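Local coordinates for transferrin binding protein B (Actinobacillus suis, PDB 3PQU), which probably binds host transferrin at the outer-membrane surface as the lipoprotein part of a transferrin receptor, helping the bacterium to acquire iron, at residues A[114-119]-A[173-178]; A[153-158]-A[308-313]; A[437-442]-A[540-545]; A[402-407]-A[454-459]. All coordinates share one frame; numbering follows the deposited sequence.

Interaction 1: A[114-119]-A[173-178]; sequences KKRNLQ and KGTWDF
R116 meets D177 end-on, NH1 and NH2 both closing on the single carboxylate oxygen OD1. Both bonds belong to one salt bridge: 2.9 Å from R116 NH1 to D177 OD1, and 3.2 Å from R116 NH2 to the same OD1, the latter on its syn lone pair. Guanidinium and carboxylate are nearly coplanar, 10° apart, which keeps OD1 within a few degrees of the guanidinium plane, although both bonds are bent, the NH2 one more so. D177 OD2 turns to the hydroxyl of S204. T175 sets its methyl CG2 over the centre of one guanidinium face, 3.9 Å above the plane; its OG1 lies close to NH1 but too far off the N-H direction to bond. The contact ties a loop of the N-lobe handle to strand 170-183 of the adjoining beta barrel, and an arginine suits the task because its chain, extended from CG to NE, spans backbones whose nearest CA atoms, those of R116 and G174, are 8.0 Å apart. Packing is close around D177, which is buried and also touches Y125. Back along the loop it is looser: L118 CD2 comes no nearer than 5.5 Å, to K173 O, while K115 and N117 are exposed.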
# COMPACT_ATOMS: atom_id res chain seq x y z
N LYS A 114 7.11 1.31 -24.16
CA LYS A 114 5.81 1.05 -23.53
C LYS A 114 5.58 -0.45 -23.29
O LYS A 114 4.45 -0.88 -23.01
CB LYS A 114 4.67 1.71 -24.31
CG LYS A 114 4.90 3.22 -24.51
CD LYS A 114 3.67 3.94 -25.05
CE LYS A 114 3.52 3.71 -26.55
NZ LYS A 114 2.19 4.17 -27.02
N LYS A 115 6.65 -1.24 -23.41
CA LYS A 115 6.60 -2.66 -23.04
C LYS A 115 7.24 -2.78 -21.67
O LYS A 115 8.47 -2.74 -21.54
CB LYS A 115 7.34 -3.53 -24.06
CG LYS A 115 6.75 -3.51 -25.46
CD LYS A 115 7.62 -4.26 -26.47
CE LYS A 115 6.98 -4.24 -27.85
NZ LYS A 115 7.82 -4.90 -28.88
N ARG A 116 6.41 -2.87 -20.65
CA ARG A 116 6.91 -2.80 -19.28
C ARG A 116 6.32 -3.96 -18.50
O ARG A 116 5.17 -3.93 -18.07
CB ARG A 116 6.50 -1.47 -18.64
CG ARG A 116 6.93 -0.23 -19.44
CD ARG A 116 6.57 1.02 -18.65
NE ARG A 116 6.97 2.25 -19.32
CZ ARG A 116 6.92 3.45 -18.75
NH1 ARG A 116 6.49 3.57 -17.50
NH2 ARG A 116 7.29 4.53 -19.45
N ASN A 117 7.13 -4.98 -18.31
CA ASN A 117 6.66 -6.25 -17.76
C ASN A 117 6.67 -6.26 -16.24
O ASN A 117 7.61 -6.76 -15.64
CB ASN A 117 7.52 -7.40 -18.30
CG ASN A 117 6.99 -8.78 -17.88
OD1 ASN A 117 5.79 -9.04 -17.91
ND2 ASN A 117 7.91 -9.68 -17.52
N LEU A 118 5.62 -5.70 -15.64
CA LEU A 118 5.46 -5.70 -14.18
C LEU A 118 4.23 -6.51 -13.85
O LEU A 118 3.27 -6.53 -14.63
CB LEU A 118 5.30 -4.28 -13.64
CG LEU A 118 6.48 -3.38 -14.00
CD1 LEU A 118 6.19 -1.92 -13.63
CD2 LEU A 118 7.71 -3.90 -13.29
N GLN A 119 4.24 -7.18 -12.71
CA GLN A 119 3.12 -8.02 -12.35
C GLN A 119 2.19 -7.36 -11.33
O GLN A 119 0.99 -7.62 -11.32
CB GLN A 119 3.61 -9.38 -11.80
CG GLN A 119 2.49 -10.26 -11.30
CD GLN A 119 2.94 -11.66 -10.89
OE1 GLN A 119 4.14 -11.94 -10.77
NE2 GLN A 119 1.98 -12.54 -10.66
N LYS A 173 15.19 -2.82 -11.21
CA LYS A 173 15.33 -2.03 -12.43
C LYS A 173 13.97 -1.74 -13.05
O LYS A 173 13.07 -2.57 -13.01
CB LYS A 173 16.20 -2.75 -13.45
CG LYS A 173 17.63 -3.00 -13.01
CD LYS A 173 18.43 -3.70 -14.13
CE LYS A 173 19.92 -3.51 -13.93
NZ LYS A 173 20.70 -4.15 -15.03
N GLY A 174 13.83 -0.56 -13.65
CA GLY A 174 12.56 -0.15 -14.23
C GLY A 174 12.60 1.20 -14.94
O GLY A 174 13.56 1.54 -15.63
N THR A 175 11.55 1.98 -14.76
CA THR A 175 11.42 3.24 -15.47
C THR A 175 11.13 4.37 -14.49
O THR A 175 10.99 4.15 -13.28
CB THR A 175 10.23 3.19 -16.46
OG1 THR A 175 9.03 2.89 -15.75
CG2 THR A 175 10.46 2.14 -17.56
N TRP A 176 11.06 5.58 -15.03
CA TRP A 176 10.46 6.71 -14.32
C TRP A 176 9.76 7.56 -15.36
O TRP A 176 9.98 7.37 -16.55
CB TRP A 176 11.50 7.52 -13.50
CG TRP A 176 12.59 8.18 -14.30
CD1 TRP A 176 13.61 7.56 -15.01
CD2 TRP A 176 12.82 9.59 -14.44
NE1 TRP A 176 14.43 8.51 -15.58
CE2 TRP A 176 13.97 9.75 -15.24
CE3 TRP A 176 12.18 10.72 -13.92
CZ2 TRP A 176 14.47 11.01 -15.58
CZ3 TRP A 176 12.68 11.98 -14.25
CH2 TRP A 176 13.82 12.11 -15.07
N ASP A 177 8.90 8.47 -14.90
CA ASP A 177 8.11 9.35 -15.78
C ASP A 177 7.77 10.63 -15.02
O ASP A 177 7.88 10.67 -13.79
CB ASP A 177 6.81 8.67 -16.20
CG ASP A 177 7.03 7.59 -17.24
OD1 ASP A 177 6.97 6.39 -16.89
OD2 ASP A 177 7.29 7.95 -18.40
N PHE A 178 7.38 11.68 -15.73
CA PHE A 178 7.21 12.99 -15.10
C PHE A 178 6.35 13.96 -15.90
O PHE A 178 6.19 13.79 -17.10
CB PHE A 178 8.60 13.63 -14.89
CG PHE A 178 9.36 13.89 -16.19
CD1 PHE A 178 9.16 15.07 -16.90
CD2 PHE A 178 10.23 12.93 -16.71
CE1 PHE A 178 9.83 15.33 -18.12
CE2 PHE A 178 10.93 13.19 -17.91
CZ PHE A 178 10.72 14.39 -18.62

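Interaction 2: A[153-158]-A[308-313]; sequences IYYLGT and AGKFFT
The phenol ring of Y155 lies with one face over the backbone of the A308-G309 step. G309 CA sits above that face, 3.9 Å from the ring centroid and 20° off the normal, a CH-pi contact, and the carbonyl carbon of A308 lies over the same face, somewhat higher above it. Closer still, Y155 CD2 lies 3.3 Å from G309 O. At the ring edge K310 CG approaches in plane, 3.7 Å from Y155 CE2. Glycine suits position 309 because its bare CA can come up to the aromatic face, and A308 adds a small methyl group, CB, 3.6 Å from Y155 CD1. The ring reaches this place with CG between the backbone N and the carbonyl carbon (chi1 80°), projecting from its strand across to the other.

Beyond the ring, polar ends are joined through water. K310 begins by pointing at the tyrosine strand, but bends at chi2 and chi4, so that its aliphatic part lines the ring edge while NZ is carried away from it. There NZ donates to a water 2.8 Å off, which is also 2.8 Å from Y155 OH; NZ has a further acceptor in the carbonyl oxygen of L37. Such partners suit a lysine amine and a phenol that are both buried.

The two strands run at 147° with axes 7.0 Å apart, and no direct hydrogen bond joins the two segments. This is face-to-face packing of two beta sheets, the five-stranded sheet of the N-lobe handle lying on the wall of the N-lobe beta barrel.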
# COMPACT_ATOMS: atom_id res chain seq x y z
N ILE A 153 -0.03 11.63 -15.09
CA ILE A 153 1.16 10.88 -14.70
C ILE A 153 0.74 10.12 -13.44
O ILE A 153 0.05 10.68 -12.60
CB ILE A 153 2.31 11.82 -14.37
CG1 ILE A 153 2.60 12.77 -15.56
CG2 ILE A 153 3.55 11.03 -13.94
CD1 ILE A 153 2.91 12.07 -16.91
N TYR A 154 1.13 8.86 -13.30
CA TYR A 154 0.66 8.12 -12.14
C TYR A 154 1.55 6.93 -11.81
O TYR A 154 2.39 6.51 -12.62
CB TYR A 154 -0.77 7.61 -12.38
CG TYR A 154 -0.79 6.34 -13.24
CD1 TYR A 154 -0.97 5.08 -12.66
CD2 TYR A 154 -0.58 6.41 -14.60
CE1 TYR A 154 -0.98 3.92 -13.44
CE2 TYR A 154 -0.58 5.25 -15.40
CZ TYR A 154 -0.77 4.02 -14.80
OH TYR A 154 -0.78 2.89 -15.58
N TYR A 155 1.34 6.37 -10.62
CA TYR A 155 1.72 4.99 -10.36
C TYR A 155 0.61 4.34 -9.56
O TYR A 155 -0.13 5.00 -8.83
CB TYR A 155 3.09 4.89 -9.62
CG TYR A 155 3.04 5.12 -8.11
CD1 TYR A 155 2.76 4.08 -7.23
CD2 TYR A 155 3.28 6.39 -7.57
CE1 TYR A 155 2.71 4.30 -5.84
CE2 TYR A 155 3.23 6.62 -6.19
CZ TYR A 155 2.94 5.56 -5.33
OH TYR A 155 2.90 5.77 -3.96
N LEU A 156 0.49 3.02 -9.69
CA LEU A 156 -0.50 2.29 -8.91
C LEU A 156 0.02 0.88 -8.65
O LEU A 156 0.45 0.20 -9.57
CB LEU A 156 -1.82 2.21 -9.68
CG LEU A 156 -2.93 1.41 -9.03
CD1 LEU A 156 -3.32 2.05 -7.69
CD2 LEU A 156 -4.13 1.34 -9.96
N GLY A 157 -0.03 0.45 -7.40
CA GLY A 157 0.44 -0.86 -7.05
C GLY A 157 -0.63 -1.68 -6.37
O GLY A 157 -1.63 -1.14 -5.90
N THR A 158 -0.42 -2.99 -6.34
CA THR A 158 -1.34 -3.88 -5.67
C THR A 158 -0.56 -4.81 -4.76
O THR A 158 0.63 -5.04 -4.96
CB THR A 158 -2.19 -4.68 -6.69
OG1 THR A 158 -3.18 -5.46 -6.00
CG2 THR A 158 -1.31 -5.61 -7.50
N ALA A 308 7.42 1.01 -6.32
CA ALA A 308 6.95 2.18 -7.05
C ALA A 308 6.82 3.37 -6.12
O ALA A 308 6.60 3.20 -4.90
CB ALA A 308 5.61 1.89 -7.76
N GLY A 309 6.96 4.57 -6.67
CA GLY A 309 6.78 5.75 -5.85
C GLY A 309 6.72 7.02 -6.67
O GLY A 309 6.56 6.96 -7.90
N LYS A 310 6.79 8.15 -5.98
CA LYS A 310 6.67 9.44 -6.62
C LYS A 310 7.43 10.51 -5.85
O LYS A 310 7.75 10.32 -4.67
CB LYS A 310 5.18 9.82 -6.78
CG LYS A 310 4.40 10.09 -5.47
CD LYS A 310 4.82 11.42 -4.82
CE LYS A 310 3.80 11.91 -3.82
NZ LYS A 310 3.66 10.99 -2.64
N PHE A 311 7.75 11.63 -6.50
CA PHE A 311 8.22 12.78 -5.78
C PHE A 311 7.76 14.08 -6.41
O PHE A 311 7.34 14.09 -7.56
CB PHE A 311 9.76 12.75 -5.56
CG PHE A 311 10.57 12.87 -6.84
CD1 PHE A 311 10.88 14.11 -7.37
CD2 PHE A 311 11.05 11.72 -7.49
CE1 PHE A 311 11.66 14.21 -8.53
CE2 PHE A 311 11.83 11.82 -8.64
CZ PHE A 311 12.13 13.06 -9.15
N PHE A 312 7.79 15.16 -5.62
CA PHE A 312 7.32 16.47 -6.02
C PHE A 312 8.41 17.48 -5.64
O PHE A 312 8.79 17.57 -4.47
CB PHE A 312 5.99 16.75 -5.30
CG PHE A 312 5.29 18.02 -5.72
CD1 PHE A 312 5.27 18.42 -7.06
CD2 PHE A 312 4.61 18.80 -4.78
CE1 PHE A 312 4.60 19.58 -7.45
CE2 PHE A 312 3.92 19.96 -5.16
CZ PHE A 312 3.92 20.35 -6.50
N THR A 313 8.93 18.23 -6.62
CA THR A 313 10.11 19.05 -6.35
C THR A 313 9.77 20.21 -5.41
O THR A 313 8.60 20.60 -5.28
CB THR A 313 10.85 19.53 -7.63
OG1 THR A 313 9.98 20.33 -8.44
CG2 THR A 313 11.40 18.33 -8.45
O HOH W 1 3.50 8.19 -2.62

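Interaction 3: A[437-442]-A[540-545]; sequences YKYVGT and PTAGEL
With CG anti to its carbonyl carbon, Y439 sends its ring from strand 436-448 toward the turn at A542-G543. L545 answers with CG between its backbone N and carbonyl carbon (chi1 74°), which brings the CD2 branch over the aromatic ring. That methyl lies 3.7 Å from the Y439 ring centroid and 23° off its normal, a CH-pi contact displaced toward the CG-CD1 side; L545 CD2 is 3.5 Å from both CD1 and CG of Y439. The two side chains are set at a slant, the leucine covering one face with a single methyl branch.

At the far end of the ring the phenol donates to a main-chain acceptor. Y439 OH lies 2.6 Å from A542 O, a short bond with the donor tilted 25° from the carbonyl plane. The oxygen itself is near the ring plane, so it is approached at the ring edge while the leucine holds the face. A tyrosine is apt here because its body packs among F469, V471 and A564 of the C-lobe barrel and its hydroxyl extends to the turn before strand 544-551. A542 and Y439 are both buried, so this bond satisfies a carbonyl oxygen and a hydroxyl that would be costly to bury without partners, and the face and edge contacts together limit how the ring can rotate.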
# COMPACT_ATOMS: atom_id res chain seq x y z
N TYR A 437 7.50 -17.65 29.22
CA TYR A 437 6.71 -16.46 29.52
C TYR A 437 5.21 -16.71 29.40
O TYR A 437 4.77 -17.62 28.70
CB TYR A 437 7.13 -15.30 28.61
CG TYR A 437 8.58 -14.91 28.77
CD1 TYR A 437 8.95 -13.85 29.59
CD2 TYR A 437 9.58 -15.61 28.12
CE1 TYR A 437 10.28 -13.49 29.75
CE2 TYR A 437 10.92 -15.26 28.27
CZ TYR A 437 11.25 -14.20 29.09
OH TYR A 437 12.57 -13.85 29.25
N LYS A 438 4.42 -15.90 30.10
CA LYS A 438 2.96 -16.01 30.05
C LYS A 438 2.34 -14.87 29.24
O LYS A 438 2.79 -13.72 29.32
CB LYS A 438 2.38 -16.02 31.46
CG LYS A 438 0.88 -16.32 31.52
CD LYS A 438 0.59 -17.78 31.18
CE LYS A 438 -0.87 -18.13 31.41
NZ LYS A 438 -1.11 -19.59 31.34
N TYR A 439 1.31 -15.18 28.47
CA TYR A 439 0.59 -14.18 27.68
C TYR A 439 -0.91 -14.29 27.97
O TYR A 439 -1.48 -15.37 27.87
CB TYR A 439 0.82 -14.40 26.18
CG TYR A 439 2.19 -14.02 25.67
CD1 TYR A 439 2.36 -12.91 24.85
CD2 TYR A 439 3.31 -14.79 25.97
CE1 TYR A 439 3.62 -12.56 24.36
CE2 TYR A 439 4.57 -14.45 25.49
CZ TYR A 439 4.71 -13.33 24.68
OH TYR A 439 5.95 -12.97 24.19
N VAL A 440 -1.53 -13.17 28.31
CA VAL A 440 -2.98 -13.16 28.50
C VAL A 440 -3.65 -12.08 27.65
O VAL A 440 -3.13 -10.98 27.51
CB VAL A 440 -3.39 -12.99 29.98
CG1 VAL A 440 -2.59 -13.94 30.88
CG2 VAL A 440 -3.21 -11.56 30.42
N GLY A 441 -4.81 -12.42 27.10
CA GLY A 441 -5.60 -11.50 26.31
C GLY A 441 -7.04 -11.97 26.20
O GLY A 441 -7.56 -12.66 27.09
N THR A 442 -7.68 -11.59 25.10
CA THR A 442 -9.06 -11.97 24.83
C THR A 442 -9.17 -12.41 23.37
O THR A 442 -8.15 -12.72 22.75
CB THR A 442 -10.02 -10.81 25.14
OG1 THR A 442 -11.38 -11.26 25.07
CG2 THR A 442 -9.80 -9.64 24.16
N PRO A 540 8.51 -4.67 19.35
CA PRO A 540 9.97 -4.61 19.48
C PRO A 540 10.60 -5.92 19.93
O PRO A 540 11.61 -6.32 19.35
CB PRO A 540 10.17 -3.56 20.58
CG PRO A 540 9.00 -2.67 20.45
CD PRO A 540 7.85 -3.54 20.03
N THR A 541 10.03 -6.58 20.93
CA THR A 541 10.62 -7.80 21.47
C THR A 541 9.60 -8.92 21.71
O THR A 541 9.70 -9.65 22.70
CB THR A 541 11.41 -7.51 22.79
OG1 THR A 541 10.57 -6.80 23.72
CG2 THR A 541 12.66 -6.67 22.50
N ALA A 542 8.63 -9.03 20.81
CA ALA A 542 7.63 -10.09 20.87
C ALA A 542 6.75 -10.00 22.11
O ALA A 542 6.21 -11.01 22.55
CB ALA A 542 8.30 -11.47 20.77
N GLY A 543 6.58 -8.80 22.65
CA GLY A 543 5.75 -8.61 23.83
C GLY A 543 4.25 -8.78 23.61
O GLY A 543 3.47 -8.71 24.56
N GLU A 544 3.86 -8.99 22.36
CA GLU A 544 2.46 -9.26 22.01
C GLU A 544 2.40 -10.40 20.99
O GLU A 544 3.26 -10.51 20.12
CB GLU A 544 1.80 -8.01 21.43
CG GLU A 544 1.86 -6.80 22.35
CD GLU A 544 1.43 -5.50 21.67
OE1 GLU A 544 1.00 -5.52 20.50
OE2 GLU A 544 1.51 -4.44 22.33
N LEU A 545 1.38 -11.24 21.11
CA LEU A 545 1.16 -12.27 20.11
C LEU A 545 -0.31 -12.25 19.70
O LEU A 545 -1.16 -11.75 20.44
CB LEU A 545 1.58 -13.64 20.63
CG LEU A 545 0.67 -14.34 21.65
CD1 LEU A 545 -0.44 -15.08 20.94
CD2 LEU A 545 1.49 -15.30 22.47

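Interaction 4: A[402-407]-A[454-459]; sequences FGQLWQ and IAEADN
Q404 and E456 meet at about a right angle where the C-lobe handle comes up against the C-lobe beta barrel: strand 400-409 belongs to the handle sheet, and E456 follows directly after barrel strand 452-455. Their flat ends are turned across one another as well, the amide and carboxylate planes being 80° apart. Q404 extends beyond CG and presents NE2 to the carboxylate, whereas E456 bends at chi2 (-108°), which brings its carboxylate nearer the handle strand than its CB would suggest. The resulting hydrogen bond is weak, with an N-H...acceptor angle of only 123°. Both residues are partly exposed, a setting in which a flexible amide and a carboxylate can pair across a domain boundary without heavy desolvation.

Deeper in, the partners are apolar. The phenyl ring of F402 swings its outer end toward A457, whose CB points to the handle strand. They touch lightly, obliquely rather than squarely over a face or at an edge, with F402 CE1 and A457 CB 4.4 Å apart. A small methyl is well suited beside the bulky ring, which is also packed by T442 and D444 of barrel strand 436-448 and by L421 within the handle. The main chain of A457 is held by neighbours as well: its N donates to D444 and its O accepts from K376. At the polar end of the contact, Q404 NE2 stands 3.3 Å from E456 OE2.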
# COMPACT_ATOMS: atom_id res chain seq x y z
N PHE A 402 -7.16 -6.54 16.67
CA PHE A 402 -8.10 -7.47 16.07
C PHE A 402 -9.51 -7.03 16.45
O PHE A 402 -9.69 -6.18 17.32
CB PHE A 402 -7.83 -8.91 16.53
CG PHE A 402 -8.02 -9.14 18.01
CD1 PHE A 402 -9.22 -9.64 18.50
CD2 PHE A 402 -7.00 -8.85 18.91
CE1 PHE A 402 -9.39 -9.86 19.86
CE2 PHE A 402 -7.18 -9.07 20.28
CZ PHE A 402 -8.37 -9.57 20.75
N GLY A 403 -10.50 -7.60 15.80
CA GLY A 403 -11.87 -7.27 16.15
C GLY A 403 -12.87 -7.72 15.11
O GLY A 403 -12.62 -8.64 14.34
N GLN A 404 -14.02 -7.05 15.11
CA GLN A 404 -15.08 -7.35 14.17
C GLN A 404 -15.19 -6.24 13.15
O GLN A 404 -14.87 -5.08 13.43
CB GLN A 404 -16.40 -7.49 14.91
CG GLN A 404 -16.29 -8.18 16.25
CD GLN A 404 -17.57 -8.07 17.04
OE1 GLN A 404 -18.66 -8.30 16.52
NE2 GLN A 404 -17.45 -7.70 18.31
N LEU A 405 -15.66 -6.59 11.96
CA LEU A 405 -15.88 -5.61 10.92
C LEU A 405 -17.06 -6.05 10.07
O LEU A 405 -17.14 -7.22 9.68
CB LEU A 405 -14.64 -5.47 10.04
CG LEU A 405 -14.82 -4.62 8.78
CD1 LEU A 405 -14.87 -3.13 9.12
CD2 LEU A 405 -13.69 -4.93 7.82
N TRP A 406 -17.98 -5.13 9.82
CA TRP A 406 -19.12 -5.44 8.97
C TRP A 406 -19.69 -4.20 8.31
O TRP A 406 -19.39 -3.08 8.71
CB TRP A 406 -20.21 -6.18 9.77
CG TRP A 406 -21.00 -5.32 10.72
CD1 TRP A 406 -22.14 -4.62 10.44
CD2 TRP A 406 -20.72 -5.08 12.10
NE1 TRP A 406 -22.58 -3.96 11.56
CE2 TRP A 406 -21.73 -4.23 12.60
CE3 TRP A 406 -19.71 -5.50 12.98
CZ2 TRP A 406 -21.75 -3.79 13.92
CZ3 TRP A 406 -19.74 -5.07 14.29
CH2 TRP A 406 -20.75 -4.22 14.75
N GLN A 407 -20.51 -4.42 7.29
CA GLN A 407 -21.30 -3.33 6.76
C GLN A 407 -22.67 -3.42 7.41
O GLN A 407 -23.24 -4.51 7.52
CB GLN A 407 -21.43 -3.43 5.24
CG GLN A 407 -22.15 -2.24 4.65
CD GLN A 407 -22.91 -2.59 3.40
OE1 GLN A 407 -22.52 -3.51 2.67
NE2 GLN A 407 -23.99 -1.87 3.14
N ILE A 454 -20.99 -16.96 19.91
CA ILE A 454 -19.99 -15.93 19.70
C ILE A 454 -19.09 -15.73 20.92
O ILE A 454 -19.46 -16.06 22.04
CB ILE A 454 -20.63 -14.58 19.29
CG1 ILE A 454 -21.66 -14.13 20.33
CG2 ILE A 454 -21.26 -14.68 17.92
CD1 ILE A 454 -21.08 -13.38 21.50
N ALA A 455 -17.90 -15.20 20.67
CA ALA A 455 -17.02 -14.76 21.73
C ALA A 455 -16.76 -13.27 21.51
O ALA A 455 -16.49 -12.85 20.38
CB ALA A 455 -15.72 -15.53 21.70
N GLU A 456 -16.88 -12.48 22.57
CA GLU A 456 -16.75 -11.04 22.46
C GLU A 456 -15.61 -10.53 23.34
O GLU A 456 -15.57 -10.80 24.54
CB GLU A 456 -18.06 -10.35 22.84
CG GLU A 456 -19.22 -10.66 21.90
CD GLU A 456 -19.59 -9.49 21.00
OE1 GLU A 456 -19.79 -8.38 21.53
OE2 GLU A 456 -19.69 -9.69 19.77
N ALA A 457 -14.68 -9.81 22.73
CA ALA A 457 -13.50 -9.33 23.44
C ALA A 457 -13.87 -8.53 24.68
O ALA A 457 -14.77 -7.70 24.64
CB ALA A 457 -12.64 -8.50 22.51
N ASP A 458 -13.17 -8.79 25.78
CA ASP A 458 -13.36 -8.02 27.01
C ASP A 458 -12.09 -8.03 27.85
O ASP A 458 -11.12 -8.71 27.51
CB ASP A 458 -14.55 -8.55 27.81
CG ASP A 458 -14.31 -9.94 28.40
OD1 ASP A 458 -15.30 -10.64 28.69
OD2 ASP A 458 -13.13 -10.33 28.56
N ASN A 459 -12.11 -7.29 28.95
CA ASN A 459 -10.95 -7.20 29.84
C ASN A 459 -11.15 -7.88 31.19
O ASN A 459 -10.37 -7.65 32.13
CB ASN A 459 -10.54 -5.74 30.04
CG ASN A 459 -11.72 -4.85 30.42
OD1 ASN A 459 -12.87 -5.30 30.46
ND2 ASN A 459 -11.43 -3.58 30.70

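In the fold
Interactions 1 and 2 both join the N-lobe handle to its barrel; their centres are 12 Å apart and they touch where I153 CD1 packs against F178 O. Interaction 2 is wholly buried and relies on aromatic packing with a water link, whereas interaction 1, only partly buried, rests on charge. In the C-lobe, interaction 3 is a buried contact inside the barrel and interaction 4 the partly exposed handle-barrel counterpart, held by a weak amide-carboxylate bond. These two meet at T442, whose OG1 probably hydrogen-bonds D458 N at 3.1 Å. Interactions 1 and 3, about 43 Å apart between centres, lie on opposite sides of the chain's centre.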